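Local coordinates for sigma-C capsid protein (Avian reovirus, PDB 2VRS) that attaches the avian reovirus particle to the host cell as a homotrimeric fibre protein of the capsid and induces apoptosis, at residues H108-D113 / L145-P150; T125-L130 / G193-A198; D162-R167 / S202-T207. All coordinates share one frame; numbering follows the deposited sequence.

Interaction 1. Residues H108-D113 / L145-P150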
ATOM      1  N   HIS C 108     -12.851   0.592   1.216  1.00 13.60           N
ATOM      2  CA  HIS C 108     -12.133   0.578  -0.062  1.00 13.29           C
ATOM      3  C   HIS C 108     -10.693   0.159   0.260  1.00 17.38           C
ATOM      4  O   HIS C 108      -9.982   0.871   0.976  1.00 14.36           O
ATOM      5  CB  HIS C 108     -12.229   1.948  -0.788  1.00 13.50           C
ATOM      6  CG  HIS C 108     -11.812   3.132   0.054  1.00 14.27           C
ATOM      7  ND1 HIS C 108     -10.696   3.885  -0.236  1.00 14.45           N
ATOM      8  CD2 HIS C 108     -12.360   3.684   1.173  1.00 15.52           C
ATOM      9  CE1 HIS C 108     -10.549   4.831   0.682  1.00 16.47           C
ATOM     10  NE2 HIS C 108     -11.555   4.739   1.536  1.00 15.87           N
ATOM     11  N   GLY C 109     -10.296  -1.025  -0.228  1.00 16.99           N
ATOM     12  CA  GLY C 109      -9.029  -1.578   0.173  1.00 17.41           C
ATOM     13  C   GLY C 109      -9.163  -1.826   1.661  1.00 14.67           C
ATOM     14  O   GLY C 109     -10.265  -2.169   2.156  1.00 18.67           O
ATOM     15  N   ARG C 110      -8.086  -1.564   2.382  1.00 14.81           N
ATOM     16  CA  ARG C 110      -8.152  -1.769   3.833  1.00 15.96           C
ATOM     17  C   ARG C 110      -8.468  -0.465   4.565  1.00 20.00           C
ATOM     18  O   ARG C 110      -8.221  -0.350   5.756  1.00 21.54           O
ATOM     19  CB  ARG C 110      -6.845  -2.367   4.346  1.00 17.92           C
ATOM     20  CG  ARG C 110      -6.649  -3.760   3.761  1.00 15.37           C
ATOM     21  CD  ARG C 110      -5.592  -4.608   4.514  1.00 18.27           C
ATOM     22  NE  ARG C 110      -6.217  -5.088   5.722  1.00 19.55           N
ATOM     23  CZ  ARG C 110      -6.912  -6.220   5.843  1.00 19.34           C
ATOM     24  NH1 ARG C 110      -7.011  -7.105   4.846  1.00 20.55           N
ATOM     25  NH2 ARG C 110      -7.466  -6.498   7.002  1.00 20.75           N
ATOM     26  N   ARG C 111      -9.009   0.519   3.858  1.00 15.38           N
ATOM     27  CA  ARG C 111      -9.511   1.725   4.517  1.00 14.71           C
ATOM     28  C   ARG C 111     -11.038   1.641   4.660  1.00 12.26           C
ATOM     29  O   ARG C 111     -11.755   1.268   3.695  1.00 15.14           O
ATOM     30  CB  ARG C 111      -9.158   2.967   3.678  1.00 14.84           C
ATOM     31  CG  ARG C 111      -9.566   4.308   4.370  1.00 14.36           C
ATOM     32  CD  ARG C 111      -8.638   4.680   5.579  1.00 13.41           C
ATOM     33  NE  ARG C 111      -9.135   5.984   6.128  1.00 14.54           N
ATOM     34  CZ  ARG C 111      -8.637   6.568   7.199  1.00 21.32           C
ATOM     35  NH1 ARG C 111      -7.663   5.958   7.828  1.00 11.84           N
ATOM     36  NH2 ARG C 111      -9.095   7.735   7.641  1.00 17.39           N
ATOM     37  N   THR C 112     -11.539   2.003   5.832  1.00 12.45           N
ATOM     38  CA  THR C 112     -12.983   2.101   6.067  1.00 14.22           C
ATOM     39  C   THR C 112     -13.317   3.449   6.592  1.00 16.52           C
ATOM     40  O   THR C 112     -12.812   3.849   7.646  1.00 14.44           O
ATOM     41  CB  THR C 112     -13.487   0.992   7.024  1.00 13.00           C
ATOM     42  OG1 THR C 112     -13.313  -0.252   6.352  1.00 13.94           O
ATOM     43  CG2 THR C 112     -14.918   1.217   7.396  1.00 14.05           C
ATOM     44  N   ASP C 113     -14.123   4.175   5.818  1.00 12.77           N
ATOM     45  CA  ASP C 113     -14.488   5.558   6.192  1.00 14.16           C
ATOM     46  C   ASP C 113     -15.900   5.606   6.649  1.00 14.00           C
ATOM     47  O   ASP C 113     -16.779   5.122   5.936  1.00 15.17           O
ATOM     48  CB  ASP C 113     -14.225   6.526   5.021  1.00 13.88           C
ATOM     49  CG  ASP C 113     -12.717   6.614   4.686  1.00 17.05           C
ATOM     50  OD1 ASP C 113     -11.944   6.834   5.644  1.00 15.55           O
ATOM     51  OD2 ASP C 113     -12.330   6.461   3.512  1.00 16.35           O
ATOM     52  N   LEU C 145     -17.899  -8.249   8.754  1.00 30.57           N
ATOM     53  CA  LEU C 145     -17.401  -7.610  10.020  1.00 32.32           C
ATOM     54  C   LEU C 145     -15.917  -7.202  10.057  1.00 27.14           C
ATOM     55  O   LEU C 145     -15.529  -6.240  10.770  1.00 20.26           O
ATOM     56  CB  LEU C 145     -17.739  -8.466  11.250  1.00 37.35           C
ATOM     57  CG  LEU C 145     -18.058  -7.718  12.553  1.00 38.55           C
ATOM     58  CD1 LEU C 145     -19.017  -6.523  12.350  1.00 45.59           C
ATOM     59  CD2 LEU C 145     -18.620  -8.662  13.590  1.00 38.67           C
ATOM     60  N   ALA C 146     -15.098  -7.900   9.279  1.00 21.45           N
ATOM     61  CA  ALA C 146     -13.670  -7.653   9.271  1.00 23.12           C
ATOM     62  C   ALA C 146     -13.385  -6.224   8.833  1.00 22.29           C
ATOM     63  O   ALA C 146     -12.390  -5.650   9.238  1.00 21.23           O
ATOM     64  CB  ALA C 146     -12.974  -8.619   8.364  1.00 26.78           C
ATOM     65  N   ARG C 147     -14.291  -5.647   8.046  1.00 17.11           N
ATOM     66  CA  ARG C 147     -14.057  -4.252   7.521  1.00 20.26           C
ATOM     67  C   ARG C 147     -14.312  -3.176   8.568  1.00 17.88           C
ATOM     68  O   ARG C 147     -14.115  -1.989   8.272  1.00 17.10           O
ATOM     69  CB  ARG C 147     -14.923  -3.956   6.308  1.00 21.69           C
ATOM     70  CG  ARG C 147     -14.765  -4.973   5.147  1.00 20.90           C
ATOM     71  CD  ARG C 147     -13.611  -4.666   4.206  1.00 22.39           C
ATOM     72  NE  ARG C 147     -12.292  -4.623   4.859  1.00 20.37           N
ATOM     73  CZ  ARG C 147     -11.542  -5.681   5.169  1.00 26.48           C
ATOM     74  NH1 ARG C 147     -11.961  -6.919   4.913  1.00 22.01           N
ATOM     75  NH2 ARG C 147     -10.363  -5.488   5.757  1.00 24.93           N
ATOM     76  N   LEU C 148     -14.779  -3.572   9.758  1.00 17.01           N
ATOM     77  CA  LEU C 148     -15.151  -2.609  10.800  1.00 18.20           C
ATOM     78  C   LEU C 148     -14.224  -2.739  11.996  1.00 19.90           C
ATOM     79  O   LEU C 148     -14.459  -2.159  13.059  1.00 19.54           O
ATOM     80  CB  LEU C 148     -16.614  -2.830  11.261  1.00 19.97           C
ATOM     81  CG  LEU C 148     -17.674  -2.820  10.146  1.00 20.92           C
ATOM     82  CD1 LEU C 148     -19.070  -2.989  10.746  1.00 23.06           C
ATOM     83  CD2 LEU C 148     -17.557  -1.543   9.314  1.00 18.24           C
ATOM     84  N   VAL C 149     -13.202  -3.570  11.829  1.00 15.52           N
ATOM     85  CA  VAL C 149     -12.187  -3.811  12.867  1.00 13.98           C
ATOM     86  C   VAL C 149     -10.843  -3.220  12.435  1.00 13.96           C
ATOM     87  O   VAL C 149     -10.303  -3.569  11.378  1.00 15.04           O
ATOM     88  CB  VAL C 149     -11.995  -5.351  13.150  1.00 15.12           C
ATOM     89  CG1 VAL C 149     -10.945  -5.542  14.234  1.00 18.76           C
ATOM     90  CG2 VAL C 149     -13.325  -5.972  13.626  1.00 20.62           C
ATOM     91  N   PRO C 150     -10.291  -2.305  13.256  1.00 16.30           N
ATOM     92  CA  PRO C 150      -9.016  -1.663  12.925  1.00 18.40           C
ATOM     93  C   PRO C 150      -7.840  -2.637  13.043  1.00 16.60           C
ATOM     94  O   PRO C 150      -7.910  -3.597  13.836  1.00 16.46           O
ATOM     95  CB  PRO C 150      -8.877  -0.589  14.000  1.00 17.10           C
ATOM     96  CG  PRO C 150      -9.651  -1.194  15.206  1.00 15.34           C
ATOM     97  CD  PRO C 150     -10.836  -1.832  14.547  1.00 17.24           C
TER
HETATM   98  O   HOH W   1     -11.527  -1.714   4.839  1.00 17.73           O
HETATM   99  O   HOH W   2      -9.679  -9.075   5.782  1.00 35.50           O

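Interaction 2. Residues T125-L130 / G193-A198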
ATOM      1  N   THR C 125     -24.366  16.731  30.191  1.00 30.88           N
ATOM      2  CA  THR C 125     -24.356  17.420  31.482  1.00 30.36           C
ATOM      3  C   THR C 125     -23.088  18.212  31.743  1.00 34.45           C
ATOM      4  O   THR C 125     -22.974  18.873  32.768  1.00 31.67           O
ATOM      5  CB  THR C 125     -24.581  16.429  32.630  1.00 29.91           C
ATOM      6  OG1 THR C 125     -23.552  15.440  32.615  1.00 31.79           O
ATOM      7  CG2 THR C 125     -25.919  15.722  32.473  1.00 34.06           C
ATOM      8  N   SER C 126     -22.150  18.183  30.803  1.00 30.11           N
ATOM      9  CA  SER C 126     -20.855  18.795  31.021  1.00 31.10           C
ATOM     10  C   SER C 126     -20.351  19.469  29.751  1.00 30.02           C
ATOM     11  O   SER C 126     -21.084  19.536  28.759  1.00 30.59           O
ATOM     12  CB  SER C 126     -19.872  17.742  31.544  1.00 33.22           C
ATOM     13  OG  SER C 126     -18.586  18.312  31.717  1.00 47.04           O
ATOM     14  N   ASN C 127     -19.129  20.001  29.788  1.00 27.43           N
ATOM     15  CA  ASN C 127     -18.560  20.692  28.621  1.00 28.72           C
ATOM     16  C   ASN C 127     -17.843  19.744  27.632  1.00 24.62           C
ATOM     17  O   ASN C 127     -17.391  20.164  26.567  1.00 25.27           O
ATOM     18  CB  ASN C 127     -17.644  21.834  29.054  1.00 31.25           C
ATOM     19  CG  ASN C 127     -16.433  21.351  29.833  1.00 34.92           C
ATOM     20  OD1 ASN C 127     -16.447  20.279  30.421  1.00 38.58           O
ATOM     21  ND2 ASN C 127     -15.384  22.164  29.856  1.00 43.69           N
ATOM     22  N   VAL C 128     -17.734  18.482  28.022  1.00 23.02           N
ATOM     23  CA  VAL C 128     -17.098  17.423  27.212  1.00 22.71           C
ATOM     24  C   VAL C 128     -17.938  16.162  27.412  1.00 24.14           C
ATOM     25  O   VAL C 128     -18.466  15.936  28.506  1.00 23.20           O
ATOM     26  CB  VAL C 128     -15.628  17.152  27.662  1.00 26.88           C
ATOM     27  CG1 VAL C 128     -15.050  15.960  26.920  1.00 24.84           C
ATOM     28  CG2 VAL C 128     -14.739  18.361  27.406  1.00 32.74           C
ATOM     29  N   VAL C 129     -18.077  15.346  26.370  1.00 22.06           N
ATOM     30  CA  VAL C 129     -18.805  14.093  26.465  1.00 20.17           C
ATOM     31  C   VAL C 129     -18.011  13.004  25.734  1.00 23.34           C
ATOM     32  O   VAL C 129     -17.265  13.308  24.782  1.00 22.48           O
ATOM     33  CB  VAL C 129     -20.224  14.220  25.868  1.00 21.85           C
ATOM     34  CG1 VAL C 129     -20.173  14.548  24.358  1.00 20.19           C
ATOM     35  CG2 VAL C 129     -21.064  12.971  26.120  1.00 21.60           C
ATOM     36  N   LEU C 130     -18.173  11.762  26.205  1.00 19.19           N
ATOM     37  CA  LEU C 130     -17.612  10.593  25.557  1.00 20.56           C
ATOM     38  C   LEU C 130     -18.742   9.793  24.916  1.00 24.28           C
ATOM     39  O   LEU C 130     -19.826   9.651  25.490  1.00 24.21           O
ATOM     40  CB  LEU C 130     -16.841   9.738  26.568  1.00 19.85           C
ATOM     41  CG  LEU C 130     -15.377  10.103  26.810  1.00 24.39           C
ATOM     42  CD1 LEU C 130     -15.097  11.539  27.283  1.00 20.88           C
ATOM     43  CD2 LEU C 130     -14.748   9.074  27.769  1.00 26.26           C
ATOM     44  N   GLY C 193     -20.227  22.218  23.513  1.00 26.74           N
ATOM     45  CA  GLY C 193     -20.622  23.568  23.091  1.00 34.89           C
ATOM     46  C   GLY C 193     -21.188  24.434  24.213  1.00 36.04           C
ATOM     47  O   GLY C 193     -21.786  25.477  23.942  1.00 38.86           O
ATOM     48  N   GLY C 194     -21.016  23.996  25.459  1.00 37.15           N
ATOM     49  CA  GLY C 194     -21.452  24.746  26.639  1.00 37.82           C
ATOM     50  C   GLY C 194     -21.241  23.998  27.946  1.00 39.25           C
ATOM     51  O   GLY C 194     -20.423  23.083  28.027  1.00 34.70           O
ATOM     52  N   ASP C 195     -21.976  24.397  28.978  1.00 40.05           N
ATOM     53  CA  ASP C 195     -21.901  23.762  30.291  1.00 40.07           C
ATOM     54  C   ASP C 195     -23.290  23.381  30.771  1.00 39.81           C
ATOM     55  O   ASP C 195     -24.296  23.822  30.196  1.00 38.55           O
ATOM     56  CB  ASP C 195     -21.218  24.694  31.308  1.00 45.64           C
ATOM     57  CG  ASP C 195     -19.758  24.971  30.967  1.00 53.86           C
ATOM     58  OD1 ASP C 195     -18.896  24.123  31.289  1.00 64.38           O
ATOM     59  OD2 ASP C 195     -19.466  26.046  30.394  1.00 62.58           O
ATOM     60  N   GLY C 196     -23.347  22.543  31.804  1.00 37.32           N
ATOM     61  CA  GLY C 196     -24.613  22.164  32.407  1.00 38.43           C
ATOM     62  C   GLY C 196     -25.450  21.213  31.580  1.00 42.11           C
ATOM     63  O   GLY C 196     -25.005  20.739  30.522  1.00 39.24           O
ATOM     64  N   THR C 197     -26.651  20.915  32.082  1.00 39.73           N
ATOM     65  CA  THR C 197     -27.595  20.029  31.390  1.00 40.51           C
ATOM     66  C   THR C 197     -28.107  20.724  30.135  1.00 40.94           C
ATOM     67  O   THR C 197     -28.465  21.908  30.157  1.00 43.77           O
ATOM     68  CB  THR C 197     -28.759  19.553  32.314  1.00 40.22           C
ATOM     69  OG1 THR C 197     -28.242  18.656  33.313  1.00 45.22           O
ATOM     70  CG2 THR C 197     -29.837  18.801  31.523  1.00 39.75           C
ATOM     71  N   ALA C 198     -28.112  19.979  29.032  1.00 34.70           N
ATOM     72  CA  ALA C 198     -28.472  20.521  27.736  1.00 30.61           C
ATOM     73  C   ALA C 198     -28.672  19.366  26.799  1.00 30.83           C
ATOM     74  O   ALA C 198     -28.377  18.219  27.136  1.00 30.42           O
ATOM     75  CB  ALA C 198     -27.384  21.432  27.217  1.00 34.77           C
TER
HETATM   76  O   HOH W   3     -23.401  21.072  28.469  1.00 38.23           O
HETATM   77  O   HOH W   4     -17.829  22.767  25.278  1.00 36.29           O

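Interaction 3. Residues D162-R167 / S202-T207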
ATOM      1  N   ASP C 162     -14.184  14.041  13.155  1.00 14.15           N
ATOM      2  CA  ASP C 162     -14.899  15.319  13.046  1.00 16.34           C
ATOM      3  C   ASP C 162     -16.321  15.158  13.580  1.00 17.54           C
ATOM      4  O   ASP C 162     -17.008  14.213  13.222  1.00 16.26           O
ATOM      5  CB  ASP C 162     -14.998  15.724  11.574  1.00 14.22           C
ATOM      6  CG  ASP C 162     -13.670  16.149  10.990  1.00 26.07           C
ATOM      7  OD1 ASP C 162     -12.745  16.500  11.736  1.00 24.91           O
ATOM      8  OD2 ASP C 162     -13.582  16.144   9.773  1.00 39.68           O
ATOM      9  N   VAL C 163     -16.774  16.093  14.404  1.00 15.54           N
ATOM     10  CA  VAL C 163     -18.107  16.002  14.958  1.00 17.69           C
ATOM     11  C   VAL C 163     -18.790  17.343  14.699  1.00 20.10           C
ATOM     12  O   VAL C 163     -18.134  18.402  14.716  1.00 18.95           O
ATOM     13  CB  VAL C 163     -18.036  15.694  16.472  1.00 19.56           C
ATOM     14  CG1 VAL C 163     -19.377  15.810  17.136  1.00 31.23           C
ATOM     15  CG2 VAL C 163     -17.484  14.274  16.673  1.00 19.02           C
ATOM     16  N   SER C 164     -20.098  17.281  14.457  1.00 16.23           N
ATOM     17  CA  SER C 164     -20.917  18.503  14.419  1.00 17.28           C
ATOM     18  C   SER C 164     -22.282  18.196  15.051  1.00 17.26           C
ATOM     19  O   SER C 164     -22.705  17.045  15.078  1.00 17.12           O
ATOM     20  CB  SER C 164     -21.063  19.001  12.969  1.00 19.34           C
ATOM     21  OG  SER C 164     -22.096  18.329  12.288  1.00 25.38           O
ATOM     22  N   PHE C 165     -22.933  19.209  15.617  1.00 17.39           N
ATOM     23  CA  PHE C 165     -24.289  18.985  16.152  1.00 16.52           C
ATOM     24  C   PHE C 165     -24.939  20.344  16.329  1.00 18.14           C
ATOM     25  O   PHE C 165     -24.256  21.396  16.321  1.00 19.05           O
ATOM     26  CB  PHE C 165     -24.209  18.257  17.502  1.00 15.94           C
ATOM     27  CG  PHE C 165     -23.245  18.886  18.487  1.00 19.21           C
ATOM     28  CD1 PHE C 165     -23.639  19.957  19.310  1.00 20.82           C
ATOM     29  CD2 PHE C 165     -21.930  18.432  18.572  1.00 18.53           C
ATOM     30  CE1 PHE C 165     -22.737  20.561  20.201  1.00 23.29           C
ATOM     31  CE2 PHE C 165     -21.032  19.015  19.462  1.00 22.05           C
ATOM     32  CZ  PHE C 165     -21.428  20.077  20.288  1.00 23.72           C
ATOM     33  N   THR C 166     -26.253  20.295  16.596  1.00 20.56           N
ATOM     34  CA  THR C 166     -27.008  21.502  16.914  1.00 21.20           C
ATOM     35  C   THR C 166     -27.232  21.555  18.437  1.00 25.89           C
ATOM     36  O   THR C 166     -27.608  20.543  19.056  1.00 23.54           O
ATOM     37  CB  THR C 166     -28.340  21.479  16.177  1.00 25.54           C
ATOM     38  OG1 THR C 166     -28.083  21.432  14.772  1.00 23.68           O
ATOM     39  CG2 THR C 166     -29.166  22.740  16.495  1.00 29.76           C
ATOM     40  N   ARG C 167     -26.979  22.731  19.014  1.00 28.06           N
ATOM     41  CA  ARG C 167     -27.239  23.043  20.420  1.00 31.56           C
ATOM     42  C   ARG C 167     -27.779  24.479  20.489  1.00 36.07           C
ATOM     43  O   ARG C 167     -27.123  25.417  20.014  1.00 35.45           O
ATOM     44  CB  ARG C 167     -25.962  22.953  21.249  1.00 32.32           C
ATOM     45  CG  ARG C 167     -26.142  23.288  22.734  1.00 28.01           C
ATOM     46  CD  ARG C 167     -24.813  23.311  23.460  1.00 33.21           C
ATOM     47  NE  ARG C 167     -24.984  23.713  24.857  1.00 29.21           N
ATOM     48  CZ  ARG C 167     -24.558  23.047  25.927  1.00 42.00           C
ATOM     49  NH1 ARG C 167     -23.888  21.902  25.813  1.00 39.31           N
ATOM     50  NH2 ARG C 167     -24.788  23.549  27.134  1.00 38.80           N
ATOM     51  N   SER C 202     -28.990  16.252  15.924  1.00 17.98           N
ATOM     52  CA  SER C 202     -28.413  16.314  14.561  1.00 21.79           C
ATOM     53  C   SER C 202     -26.893  16.091  14.613  1.00 22.29           C
ATOM     54  O   SER C 202     -26.106  16.835  13.989  1.00 21.76           O
ATOM     55  CB  SER C 202     -28.686  17.674  13.882  1.00 25.08           C
ATOM     56  OG  SER C 202     -30.093  17.905  13.792  1.00 29.05           O
ATOM     57  N   LEU C 203     -26.497  15.093  15.390  1.00 19.72           N
ATOM     58  CA  LEU C 203     -25.070  14.793  15.550  1.00 18.13           C
ATOM     59  C   LEU C 203     -24.562  14.124  14.288  1.00 16.15           C
ATOM     60  O   LEU C 203     -25.224  13.232  13.740  1.00 17.96           O
ATOM     61  CB  LEU C 203     -24.857  13.869  16.771  1.00 20.95           C
ATOM     62  CG  LEU C 203     -23.446  13.342  17.075  1.00 20.71           C
ATOM     63  CD1 LEU C 203     -22.435  14.455  17.529  1.00 20.07           C
ATOM     64  CD2 LEU C 203     -23.572  12.228  18.155  1.00 21.38           C
ATOM     65  N   THR C 204     -23.400  14.556  13.775  1.00 16.54           N
ATOM     66  CA  THR C 204     -22.768  13.860  12.663  1.00 14.83           C
ATOM     67  C   THR C 204     -21.362  13.488  13.156  1.00 18.53           C
ATOM     68  O   THR C 204     -20.763  14.193  13.991  1.00 16.33           O
ATOM     69  CB  THR C 204     -22.637  14.750  11.371  1.00 21.47           C
ATOM     70  OG1 THR C 204     -21.754  15.832  11.656  1.00 25.35           O
ATOM     71  CG2 THR C 204     -24.009  15.286  10.903  1.00 17.39           C
ATOM     72  N   VAL C 205     -20.892  12.327  12.722  1.00 16.04           N
ATOM     73  CA  VAL C 205     -19.548  11.855  13.112  1.00 16.00           C
ATOM     74  C   VAL C 205     -18.911  11.404  11.784  1.00 17.54           C
ATOM     75  O   VAL C 205     -19.531  10.661  11.002  1.00 18.12           O
ATOM     76  CB  VAL C 205     -19.634  10.631  14.076  1.00 21.01           C
ATOM     77  CG1 VAL C 205     -18.256  10.022  14.295  1.00 16.78           C
ATOM     78  CG2 VAL C 205     -20.211  11.030  15.464  1.00 18.84           C
ATOM     79  N   ARG C 206     -17.717  11.903  11.502  1.00 16.20           N
ATOM     80  CA  ARG C 206     -16.955  11.478  10.324  1.00 14.08           C
ATOM     81  C   ARG C 206     -15.542  11.124  10.772  1.00 13.47           C
ATOM     82  O   ARG C 206     -14.862  11.922  11.444  1.00 15.47           O
ATOM     83  CB  ARG C 206     -16.896  12.582   9.267  1.00 20.55           C
ATOM     84  CG  ARG C 206     -18.259  12.979   8.776  1.00 32.04           C
ATOM     85  CD  ARG C 206     -18.165  13.677   7.436  1.00 51.74           C
ATOM     86  NE  ARG C 206     -17.450  12.880   6.435  1.00 58.88           N
ATOM     87  CZ  ARG C 206     -17.239  13.289   5.187  1.00 60.33           C
ATOM     88  NH1 ARG C 206     -17.694  14.472   4.808  1.00 44.42           N
ATOM     89  NH2 ARG C 206     -16.589  12.527   4.321  1.00 64.39           N
ATOM     90  N   THR C 207     -15.139   9.925  10.393  1.00 13.37           N
ATOM     91  CA  THR C 207     -13.810   9.435  10.722  1.00 14.44           C
ATOM     92  C   THR C 207     -13.491   8.276   9.786  1.00 16.51           C
ATOM     93  O   THR C 207     -14.285   7.909   8.934  1.00 17.62           O
ATOM     94  CB  THR C 207     -13.681   9.057  12.251  1.00 13.96           C
ATOM     95  OG1 THR C 207     -12.283   8.845  12.569  1.00 17.86           O
ATOM     96  CG2 THR C 207     -14.497   7.791  12.627  1.00 15.29           C
TER
HETATM   97  O   HOH W   5     -18.991  15.539  11.318  1.00 25.13           O
HETATM   98  O   HOH W   6     -24.825  18.575  12.401  1.00 32.25           O
HETATM   99  O   HOH W   7     -30.406  20.925  13.408  1.00 45.93           O

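Interaction 1. Residues H108-D113 / L145-P150
Arg-147 reaches from a short 3-10 segment toward Thr-112, Gly-109 and Arg-110. Its CB lies 4.0 Å from Thr-112 OG1. CG sits beside the backbone N (chi1 -55°), and the chain then bends at chi2 and chi3. The side chain also packs on Cys-107 and Met-83. Arg-147 NE gives its hydrogen to water 1 at 3.0 Å. That water lies at the guanidinium edge, and it donates in turn to Gly-109 O and Thr-112 OG1. Gly-109 and Thr-112 belong to a beta-hairpin of the C-terminal beta-barrel domain. Its two strands, 98-108 and 111-119, are connected by a type II' turn from His-108 to Arg-111, with Gly-109 at positive phi. Farther out, Arg-147 NH1 donates to water 2 at 3.3 Å. Arg-147 NH2 comes over one face of the Arg-110 guanidinium, toward its rim, 3.3 Å from Arg-110 NH2. The two planes are 86° apart. Both atoms are donors and make no hydrogen bond to each other; each guanidinium has other partners. Arg-110 NH1 has a salt bridge with Asp-63, Arg-147 NH2 bonds Thr-211 OG1, and Tyr-65 makes a cation-pi contact with Arg-147. Back at the main chain, Thr-112 OG1 donates to Arg-147 O at 2.7 Å. The donor lies in the carbonyl plane, with a C=O...donor angle of 146°. Beyond it, Thr-112 CG2 meets Leu-148 CD2 at 4.3 Å.

Interaction 2. Residues T125-L130 / G193-A198
Asn-127 and Asp-195 lie side by side and point the same way. Their amide and carboxylate planes are only 28° apart. The touch is made low on the asparagine: Asp-195 OD1 is 3.4 Å from Asn-127 CB. Asn-127 OD1 accepts a weak hydrogen bond from Ser-126 OG. At the other end of the contact Thr-125 and Thr-197 cross obliquely, with Thr-125 CG2 3.8 Å from Thr-197 OG1. Between these pairs backbone faces backbone. The touching parts run nearly antiparallel, 169° apart, yet no direct hydrogen bond joins the two segments. Asn-127 CA instead approaches Gly-194 O to 3.1 Å in a CA-H...O contact. Asn-127 N is buried here without a partner in the model. Two waters bridge the segments. Water 3 donates to Ser-126 O at 2.8 Å and also to Gly-196 O. Water 4 donates to Asn-127 O and accepts from Gly-193 N at 3.0 Å. Thr-192, just before Gly-193, bonds Asn-127 and Ser-126 directly. Two surface loops of the C-terminal beta-barrel meet in this way, at the end far from the coiled-coil helix. One leads from strand 121-124 into strand 128-134, the other from strand 185-191 into strand 198-210.

Interaction 3. Residues D162-R167 / S202-T207
Asp-162 to Ser-164 pair with Thr-204 to Arg-206 as neighbouring antiparallel strands in the wall of the C-terminal beta-barrel. The strand axes come within 4.7 Å and run 175° apart. Backbone hydrogen bonds form at two pairs. Asp-162 and Arg-206 exchange two bonds, with Asp-162 N to Arg-206 O at 2.8 Å. Ser-164 and Thr-204 exchange two more, and Thr-204 N donates to Ser-164 O at 2.9 Å. Val-163 and Val-205 form the non-hydrogen-bonded pair between them. CA-H...O contacts add to the backbone pairing, among them Val-163 CA to Thr-204 O.

Apolar contacts lie on the face that carries Val-163 and Val-205. Val-163 CG1 and Leu-203 CD1 are 3.4 Å apart, tighter than usual for two carbons. Leu-203 CD1 also meets Phe-165 CD2 at 4.1 Å, obliquely to the ring. Val-163 CG1 lies at the edge of that ring, in its plane. Phe-190 of strand 185-191 packs on Val-163, Phe-165 and Leu-203.

Polar contacts lie on the face of Asp-162, Ser-164, Thr-204 and Arg-206. Ser-164 OG and Thr-204 OG1 are hydrogen-bonded at 2.6 Å, and either could be the donor. Both hydroxyls stand between the backbone N and the carbonyl carbon of their own residue (chi1 83° and 65°). Each also binds a water: Thr-204 OG1 holds water 5, and Ser-164 OG holds water 6, which donates to Ser-202 O as well. The charged ends turn to other chains. Asp-162 has a salt bridge with Arg-206 of the third subunit, and Arg-206 has one with Asp-162 of the second subunit, so these salt bridges link neighbouring subunits of the homotrimer. Near the corner at Ser-202, water 7 lies 2.7 Å from Thr-166 OG1 and also bonds Ser-202 OG.

In the fold
All three contacts belong to the C-terminal beta-barrel and reach one sheet. Interactions 1 and 2 do not touch; their centres are 32 Å apart and their nearest atoms about 17 Å. Interaction 3 lies against both. Its centre is 21 Å from that of interaction 1, where strands 111-119 and 198-210 are neighbours and Asp-113 CB is 4.2 Å from Thr-207 O. The centres of interactions 2 and 3 are 15 Å apart. There Arg-167 NH2 packs against Asp-195 O at 3.1 Å. A zinc ion bound by His-172 and Tyr-174 lies near this junction, about 6 Å from the Phe-165 side chain and about 8 Å from Gly-194.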